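Local coordinates for protein ribonuclease VapC (Haemophilus influenzae, PDB 6NKL) that probably acts as the magnesium-dependent RNase toxin of a toxin-antitoxin system, a member of the PIN-domain family, at residues M1-L13 with I102-H116. Residues are numbered along the deposited sequence; the frame is centred on the assembly and turned at random.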
ATOM      1  N   MET B   1      17.843  -5.201 -15.471  1.00 38.52           N
ATOM      2  CA  MET B   1      17.612  -4.264 -14.355  1.00 35.55           C
ATOM      3  C   MET B   1      16.158  -3.859 -14.373  1.00 33.14           C
ATOM      4  O   MET B   1      15.575  -3.686 -15.435  1.00 36.29           O
ATOM      5  CB  MET B   1      18.510  -3.046 -14.484  1.00 33.22           C
ATOM      6  CG  MET B   1      18.600  -2.183 -13.229  1.00 39.43           C
ATOM      7  SD  MET B   1      19.961  -1.002 -13.300  1.00 59.50           S
ATOM      8  CE  MET B   1      21.092  -1.845 -12.202  1.00 48.24           C
ATOM      9  N   ILE B   2      15.569  -3.719 -13.194  1.00 31.41           N
ATOM     10  CA  ILE B   2      14.179  -3.313 -13.066  1.00 31.59           C
ATOM     11  C   ILE B   2      14.155  -1.858 -12.645  1.00 26.28           C
ATOM     12  O   ILE B   2      14.643  -1.511 -11.563  1.00 32.93           O
ATOM     13  CB  ILE B   2      13.419  -4.181 -12.064  1.00 35.07           C
ATOM     14  CG1 ILE B   2      13.348  -5.632 -12.545  1.00 29.82           C
ATOM     15  CG2 ILE B   2      12.023  -3.583 -11.869  1.00 26.54           C
ATOM     16  CD1 ILE B   2      12.838  -6.568 -11.476  1.00 43.22           C
ATOM     17  N   TYR B   3      13.618  -1.022 -13.522  1.00 23.06           N
ATOM     18  CA  TYR B   3      13.406   0.398 -13.296  1.00 25.09           C
ATOM     19  C   TYR B   3      11.920   0.656 -13.016  1.00 27.33           C
ATOM     20  O   TYR B   3      11.065   0.457 -13.898  1.00 28.72           O
ATOM     21  CB  TYR B   3      13.861   1.176 -14.534  1.00 29.28           C
ATOM     22  CG  TYR B   3      15.375   1.198 -14.769  1.00 32.17           C
ATOM     23  CD1 TYR B   3      16.190   2.046 -14.035  1.00 27.26           C
ATOM     24  CD2 TYR B   3      15.978   0.399 -15.742  1.00 32.21           C
ATOM     25  CE1 TYR B   3      17.559   2.081 -14.236  1.00 36.05           C
ATOM     26  CE2 TYR B   3      17.369   0.439 -15.950  1.00 31.84           C
ATOM     27  CZ  TYR B   3      18.138   1.292 -15.197  1.00 27.77           C
ATOM     28  OH  TYR B   3      19.506   1.359 -15.347  1.00 37.66           O
ATOM     29  N   MET B   4      11.616   1.148 -11.818  1.00 28.93           N
ATOM     30  CA  MET B   4      10.239   1.415 -11.387  1.00 27.41           C
ATOM     31  C   MET B   4      10.001   2.924 -11.429  1.00 25.79           C
ATOM     32  O   MET B   4      10.603   3.678 -10.666  1.00 29.14           O
ATOM     33  CB  MET B   4       9.982   0.858  -9.985  1.00 25.64           C
ATOM     34  CG  MET B   4       8.584   1.183  -9.394  1.00 28.78           C
ATOM     35  SD  MET B   4       8.237   0.351  -7.827  1.00 31.02           S
ATOM     36  CE  MET B   4       7.907  -1.332  -8.404  1.00 32.90           C
ATOM     37  N   LEU B   5       9.120   3.355 -12.311  1.00 25.81           N
ATOM     38  CA  LEU B   5       8.792   4.765 -12.431  1.00 28.71           C
ATOM     39  C   LEU B   5       7.770   5.119 -11.362  1.00 29.59           C
ATOM     40  O   LEU B   5       6.683   4.522 -11.314  1.00 29.03           O
ATOM     41  CB  LEU B   5       8.220   5.088 -13.804  1.00 24.31           C
ATOM     42  CG  LEU B   5       8.904   4.541 -15.045  1.00 33.00           C
ATOM     43  CD1 LEU B   5       8.236   5.228 -16.216  1.00 31.28           C
ATOM     44  CD2 LEU B   5      10.358   4.808 -15.005  1.00 34.05           C
ATOM     45  N   ASP B   6       8.105   6.095 -10.537  1.00 24.01           N
ATOM     46  CA  ASP B   6       7.204   6.508  -9.480  1.00 32.20           C
ATOM     47  C   ASP B   6       6.128   7.437 -10.060  1.00 33.13           C
ATOM     48  O   ASP B   6       6.136   7.797 -11.236  1.00 25.76           O
ATOM     49  CB  ASP B   6       8.002   7.136  -8.340  1.00 27.17           C
ATOM     50  CG  ASP B   6       8.205   8.641  -8.488  1.00 43.19           C
ATOM     51  OD1 ASP B   6       8.167   9.167  -9.633  1.00 31.18           O
ATOM     52  OD2 ASP B   6       8.432   9.300  -7.421  1.00 38.75           O
ATOM     53  N   THR B   7       5.199   7.853  -9.214  1.00 29.74           N
ATOM     54  CA  THR B   7       4.074   8.664  -9.677  1.00 28.98           C
ATOM     55  C   THR B   7       4.523  10.042 -10.153  1.00 30.01           C
ATOM     56  O   THR B   7       3.962  10.577 -11.110  1.00 30.39           O
ATOM     57  CB  THR B   7       3.064   8.797  -8.542  1.00 31.62           C
ATOM     58  OG1 THR B   7       2.749   7.493  -8.035  1.00 29.52           O
ATOM     59  CG2 THR B   7       1.805   9.512  -9.012  1.00 31.99           C
ATOM     60  N   ASN B   8       5.519  10.643  -9.490  1.00 29.65           N
ATOM     61  CA  ASN B   8       5.950  11.998  -9.852  1.00 31.46           C
ATOM     62  C   ASN B   8       6.582  12.048 -11.235  1.00 32.06           C
ATOM     63  O   ASN B   8       6.358  13.004 -11.977  1.00 35.83           O
ATOM     64  CB  ASN B   8       6.949  12.560  -8.835  1.00 34.98           C
ATOM     65  CG  ASN B   8       6.313  12.880  -7.497  1.00 35.70           C
ATOM     66  OD1 ASN B   8       6.951  12.775  -6.464  1.00 51.29           O
ATOM     67  ND2 ASN B   8       5.051  13.260  -7.511  1.00 40.97           N
ATOM     68  N   ILE B   9       7.388  11.045 -11.597  1.00 32.61           N
ATOM     69  CA  ILE B   9       8.035  11.077 -12.905  1.00 31.96           C
ATOM     70  C   ILE B   9       7.013  10.859 -14.006  1.00 31.55           C
ATOM     71  O   ILE B   9       7.150  11.406 -15.105  1.00 32.44           O
ATOM     72  CB  ILE B   9       9.179  10.046 -12.985  1.00 33.54           C
ATOM     73  CG1 ILE B   9      10.050  10.294 -14.206  1.00 37.20           C
ATOM     74  CG2 ILE B   9       8.668   8.656 -13.166  1.00 34.06           C
ATOM     75  CD1 ILE B   9      10.785  11.549 -14.141  1.00 43.90           C
ATOM     76  N   ILE B  10       5.974  10.065 -13.746  1.00 30.22           N
ATOM     77  CA  ILE B  10       4.921   9.884 -14.742  1.00 31.80           C
ATOM     78  C   ILE B  10       4.144  11.180 -14.969  1.00 28.15           C
ATOM     79  O   ILE B  10       3.808  11.523 -16.106  1.00 35.61           O
ATOM     80  CB  ILE B  10       3.995   8.749 -14.307  1.00 26.61           C
ATOM     81  CG1 ILE B  10       4.808   7.453 -14.326  1.00 34.21           C
ATOM     82  CG2 ILE B  10       2.750   8.710 -15.181  1.00 30.12           C
ATOM     83  CD1 ILE B  10       4.020   6.241 -14.048  1.00 24.70           C
ATOM     84  N   ILE B  11       3.787  11.869 -13.895  1.00 32.04           N
ATOM     85  CA  ILE B  11       3.150  13.178 -14.003  1.00 35.39           C
ATOM     86  C   ILE B  11       4.043  14.130 -14.786  1.00 31.07           C
ATOM     87  O   ILE B  11       3.603  14.811 -15.718  1.00 38.75           O
ATOM     88  CB  ILE B  11       2.865  13.732 -12.599  1.00 37.63           C
ATOM     89  CG1 ILE B  11       1.731  12.974 -11.932  1.00 42.97           C
ATOM     90  CG2 ILE B  11       2.559  15.211 -12.651  1.00 43.97           C
ATOM     91  CD1 ILE B  11       1.793  13.088 -10.441  1.00 44.73           C
ATOM     92  N   TYR B  12       5.314  14.197 -14.407  1.00 34.27           N
ATOM     93  CA  TYR B  12       6.261  15.035 -15.133  1.00 39.58           C
ATOM     94  C   TYR B  12       6.236  14.734 -16.621  1.00 36.51           C
ATOM     95  O   TYR B  12       6.251  15.645 -17.452  1.00 42.98           O
ATOM     96  CB  TYR B  12       7.665  14.814 -14.590  1.00 35.55           C
ATOM     97  CG  TYR B  12       8.702  15.719 -15.211  1.00 39.74           C
ATOM     98  CD1 TYR B  12       8.900  17.007 -14.737  1.00 36.90           C
ATOM     99  CD2 TYR B  12       9.480  15.288 -16.260  1.00 41.33           C
ATOM    100  CE1 TYR B  12       9.844  17.819 -15.273  1.00 41.21           C
ATOM    101  CE2 TYR B  12      10.433  16.099 -16.802  1.00 43.25           C
ATOM    102  CZ  TYR B  12      10.613  17.366 -16.311  1.00 43.26           C
ATOM    103  OH  TYR B  12      11.574  18.184 -16.860  1.00 45.41           O
ATOM    104  N   LEU B  13       6.188  13.461 -16.977  1.00 33.93           N
ATOM    105  CA  LEU B  13       6.268  13.087 -18.382  1.00 35.24           C
ATOM    106  C   LEU B  13       4.982  13.393 -19.126  1.00 38.43           C
ATOM    107  O   LEU B  13       5.006  13.519 -20.347  1.00 32.89           O
ATOM    108  CB  LEU B  13       6.622  11.601 -18.501  1.00 31.21           C
ATOM    109  CG  LEU B  13       8.089  11.358 -18.213  1.00 33.33           C
ATOM    110  CD1 LEU B  13       8.320   9.900 -18.108  1.00 32.57           C
ATOM    111  CD2 LEU B  13       8.916  11.975 -19.318  1.00 42.88           C
ATOM    112  N   ILE B 102       5.704   2.940  -2.400  1.00 29.11           N
ATOM    113  CA  ILE B 102       6.374   2.798  -3.687  1.00 29.09           C
ATOM    114  C   ILE B 102       7.850   2.494  -3.474  1.00 28.12           C
ATOM    115  O   ILE B 102       8.394   1.535  -4.043  1.00 26.27           O
ATOM    116  CB  ILE B 102       6.150   4.073  -4.526  1.00 26.20           C
ATOM    117  CG1 ILE B 102       4.698   4.168  -4.962  1.00 27.18           C
ATOM    118  CG2 ILE B 102       7.008   4.104  -5.808  1.00 27.62           C
ATOM    119  CD1 ILE B 102       4.349   5.527  -5.557  1.00 29.06           C
ATOM    120  N   ALA B 103       8.490   3.241  -2.571  1.00 23.89           N
ATOM    121  CA  ALA B 103       9.894   2.989  -2.251  1.00 27.19           C
ATOM    122  C   ALA B 103      10.093   1.562  -1.759  1.00 29.66           C
ATOM    123  O   ALA B 103      11.018   0.859  -2.191  1.00 27.90           O
ATOM    124  CB  ALA B 103      10.384   4.001  -1.209  1.00 26.85           C
ATOM    125  N   CYS B 104       9.226   1.111  -0.849  1.00 28.54           N
ATOM    126  CA  CYS B 104       9.368  -0.235  -0.319  1.00 29.67           C
ATOM    127  C   CYS B 104       9.104  -1.274  -1.397  1.00 31.56           C
ATOM    128  O   CYS B 104       9.701  -2.354  -1.375  1.00 29.92           O
ATOM    129  CB  CYS B 104       8.418  -0.439   0.868  1.00 27.45           C
ATOM    130  SG  CYS B 104       8.898   0.602   2.260  1.00 31.46           S
ATOM    131  N   HIS B 105       8.193  -0.985  -2.331  1.00 27.48           N
ATOM    132  CA  HIS B 105       8.025  -1.880  -3.471  1.00 27.30           C
ATOM    133  C   HIS B 105       9.333  -2.038  -4.236  1.00 26.22           C
ATOM    134  O   HIS B 105       9.782  -3.160  -4.507  1.00 28.09           O
ATOM    135  CB  HIS B 105       6.952  -1.366  -4.387  1.00 24.43           C
ATOM    136  CG  HIS B 105       6.298  -2.436  -5.195  1.00 31.37           C
ATOM    137  ND1 HIS B 105       5.072  -2.259  -5.805  1.00 26.52           N
ATOM    138  CD2 HIS B 105       6.697  -3.693  -5.505  1.00 24.78           C
ATOM    139  CE1 HIS B 105       4.729  -3.378  -6.423  1.00 31.12           C
ATOM    140  NE2 HIS B 105       5.705  -4.254  -6.276  1.00 29.45           N
ATOM    141  N   ALA B 106       9.968  -0.921  -4.584  1.00 24.77           N
ATOM    142  CA  ALA B 106      11.269  -1.003  -5.237  1.00 27.13           C
ATOM    143  C   ALA B 106      12.271  -1.788  -4.385  1.00 28.72           C
ATOM    144  O   ALA B 106      12.987  -2.646  -4.904  1.00 28.27           O
ATOM    145  CB  ALA B 106      11.799   0.399  -5.530  1.00 26.76           C
ATOM    146  N   LEU B 107      12.321  -1.530  -3.073  1.00 27.73           N
ATOM    147  CA  LEU B 107      13.215  -2.315  -2.214  1.00 29.67           C
ATOM    148  C   LEU B 107      12.919  -3.803  -2.330  1.00 31.78           C
ATOM    149  O   LEU B 107      13.830  -4.627  -2.417  1.00 28.98           O
ATOM    150  CB  LEU B 107      13.086  -1.888  -0.755  1.00 29.16           C
ATOM    151  CG  LEU B 107      13.706  -0.549  -0.387  1.00 32.83           C
ATOM    152  CD1 LEU B 107      13.311  -0.257   1.017  1.00 33.73           C
ATOM    153  CD2 LEU B 107      15.240  -0.608  -0.506  1.00 37.02           C
ATOM    154  N   SER B 108      11.646  -4.165  -2.358  1.00 27.52           N
ATOM    155  CA  SER B 108      11.276  -5.569  -2.356  1.00 31.27           C
ATOM    156  C   SER B 108      11.654  -6.261  -3.649  1.00 29.82           C
ATOM    157  O   SER B 108      11.723  -7.488  -3.681  1.00 31.04           O
ATOM    158  CB  SER B 108       9.765  -5.733  -2.146  1.00 29.80           C
ATOM    159  OG  SER B 108       9.073  -5.323  -3.322  1.00 35.65           O
ATOM    160  N   LEU B 109      11.842  -5.513  -4.722  1.00 28.56           N
ATOM    161  CA  LEU B 109      12.215  -6.087  -6.002  1.00 32.98           C
ATOM    162  C   LEU B 109      13.695  -5.912  -6.306  1.00 28.19           C
ATOM    163  O   LEU B 109      14.146  -6.352  -7.358  1.00 31.47           O
ATOM    164  CB  LEU B 109      11.386  -5.445  -7.123  1.00 24.84           C
ATOM    165  CG  LEU B 109       9.879  -5.690  -7.087  1.00 35.39           C
ATOM    166  CD1 LEU B 109       9.158  -4.738  -8.007  1.00 39.40           C
ATOM    167  CD2 LEU B 109       9.556  -7.104  -7.479  1.00 41.38           C
ATOM    168  N   ASN B 110      14.441  -5.272  -5.411  1.00 29.45           N
ATOM    169  CA  ASN B 110      15.738  -4.651  -5.724  1.00 33.63           C
ATOM    170  C   ASN B 110      15.701  -3.908  -7.062  1.00 38.25           C
ATOM    171  O   ASN B 110      16.606  -3.993  -7.897  1.00 34.27           O
ATOM    172  CB  ASN B 110      16.860  -5.684  -5.678  1.00 32.99           C
ATOM    173  CG  ASN B 110      18.227  -5.050  -5.486  1.00 38.25           C
ATOM    174  OD1 ASN B 110      18.391  -4.073  -4.747  1.00 38.64           O
ATOM    175  ND2 ASN B 110      19.215  -5.594  -6.179  1.00 35.05           N
ATOM    176  N   ALA B 111      14.656  -3.109  -7.229  1.00 31.79           N
ATOM    177  CA  ALA B 111      14.528  -2.238  -8.379  1.00 29.90           C
ATOM    178  C   ALA B 111      15.195  -0.901  -8.107  1.00 31.06           C
ATOM    179  O   ALA B 111      15.438  -0.507  -6.963  1.00 31.55           O
ATOM    180  CB  ALA B 111      13.055  -2.010  -8.726  1.00 30.59           C
ATOM    181  N   VAL B 112      15.505  -0.204  -9.187  1.00 26.66           N
ATOM    182  CA  VAL B 112      15.943   1.185  -9.115  1.00 25.15           C
ATOM    183  C   VAL B 112      14.695   2.045  -9.274  1.00 28.15           C
ATOM    184  O   VAL B 112      13.969   1.906 -10.257  1.00 31.25           O
ATOM    185  CB  VAL B 112      16.973   1.490 -10.213  1.00 29.70           C
ATOM    186  CG1 VAL B 112      17.303   2.973 -10.266  1.00 30.97           C
ATOM    187  CG2 VAL B 112      18.257   0.652  -9.980  1.00 39.86           C
ATOM    188  N   LEU B 113      14.414   2.904  -8.309  1.00 29.02           N
ATOM    189  CA  LEU B 113      13.219   3.740  -8.391  1.00 30.59           C
ATOM    190  C   LEU B 113      13.560   5.033  -9.122  1.00 29.31           C
ATOM    191  O   LEU B 113      14.521   5.721  -8.762  1.00 26.26           O
ATOM    192  CB  LEU B 113      12.655   4.036  -7.000  1.00 31.14           C
ATOM    193  CG  LEU B 113      11.340   4.821  -6.941  1.00 31.84           C
ATOM    194  CD1 LEU B 113      10.175   3.962  -7.440  1.00 33.98           C
ATOM    195  CD2 LEU B 113      11.045   5.325  -5.543  1.00 34.59           C
ATOM    196  N   ILE B 114      12.772   5.344 -10.154  1.00 26.52           N
ATOM    197  CA  ILE B 114      12.930   6.543 -10.971  1.00 24.28           C
ATOM    198  C   ILE B 114      11.920   7.588 -10.523  1.00 31.47           C
ATOM    199  O   ILE B 114      10.711   7.331 -10.526  1.00 26.63           O
ATOM    200  CB  ILE B 114      12.724   6.249 -12.462  1.00 24.54           C
ATOM    201  CG1 ILE B 114      13.646   5.145 -12.967  1.00 29.81           C
ATOM    202  CG2 ILE B 114      13.003   7.513 -13.255  1.00 33.19           C
ATOM    203  CD1 ILE B 114      15.079   5.313 -12.564  1.00 30.47           C
ATOM    204  N   THR B 115      12.401   8.784 -10.202  1.00 24.86           N
ATOM    205  CA  THR B 115      11.562   9.776  -9.562  1.00 33.13           C
ATOM    206  C   THR B 115      11.823  11.151 -10.188  1.00 38.76           C
ATOM    207  O   THR B 115      12.636  11.306 -11.105  1.00 37.05           O
ATOM    208  CB  THR B 115      11.815   9.761  -8.052  1.00 34.25           C
ATOM    209  OG1 THR B 115      10.932  10.671  -7.405  1.00 40.01           O
ATOM    210  CG2 THR B 115      13.199  10.172  -7.791  1.00 39.77           C
ATOM    211  N   HIS B 116      11.062  12.138  -9.729  1.00 39.64           N
ATOM    212  CA  HIS B 116      11.286  13.544 -10.051  1.00 42.45           C
ATOM    213  C   HIS B 116      11.017  14.319  -8.779  1.00 41.04           C
ATOM    214  O   HIS B 116       9.900  14.265  -8.248  1.00 42.39           O
ATOM    215  CB  HIS B 116      10.363  14.047 -11.159  1.00 39.37           C
ATOM    216  CG  HIS B 116      10.372  15.542 -11.324  1.00 48.31           C
ATOM    217  ND1 HIS B 116      11.455  16.228 -11.836  1.00 55.04           N
ATOM    218  CD2 HIS B 116       9.441  16.479 -11.030  1.00 45.67           C
ATOM    219  CE1 HIS B 116      11.184  17.521 -11.864  1.00 56.28           C
ATOM    220  NE2 HIS B 116       9.964  17.699 -11.389  1.00 56.44           N
TER
HETATM  221  O   HOH W   1      16.692  -4.428 -10.632  1.00 30.74           O
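Four backbone hydrogen bonds join Ile2-Asp6 to Val112-Ile114, and their pattern is parallel: Met4 bonds through N to Val112 O and through O to Ile114 N, the residues either side of Leu113. Val112 N gives to Ile2 O; two residues on, Ile114 N reaches Met4 O at 2.8 Å, and Asp6 N closes the series on Ile114 O. One water extends it beyond the strand, accepting from Ile2 N and donating to Asn110 O.

Where strand 2-5 ends, the Asp6 carboxylate divides its two oxygens. Its OD1 takes the Ile9 N-H at 2.8 Å, nearly along the C-O axis, which makes Asp6 the N-cap of the following helix. Its OD2 accepts from Thr115 OG1 at 2.9 Å, a donor standing 51° out of the carboxylate plane. Asp6 is a predicted magnesium ligand, as is Asp99 near Ile102; the bond from Thr115 probably helps to hold its carboxylate in place. The two strands lie side by side in the central parallel sheet of the PIN domain, with 128-131 on the far side of 112-115 and strand 33-37 on that of 2-5, where Tyr3 bonds through its backbone to Arg33 and Val35, and Leu5 to Val35.

On the sheet face of Met4, helix 102-109 runs antiparallel to strand 2-5. Met4 is extended through chi2 and bends at chi3 (-75°), which lays CE over the His105 ring, 3.9 Å from its centroid and 14° off the normal, a CH-pi contact; His105 ND1 is hydrogen-bonded to Ser37 OG. The opposite face carries Tyr3, whose CD1 meets Ile114 CD1 at 3.8 Å. Farther along, Tyr12 and His116 bring their rings together obliquely, CD1 of Tyr12 above the imidazole centre and 3.6 Å from His116 NE2, while His116 ND1 is hydrogen-bonded to Thr133 OG1.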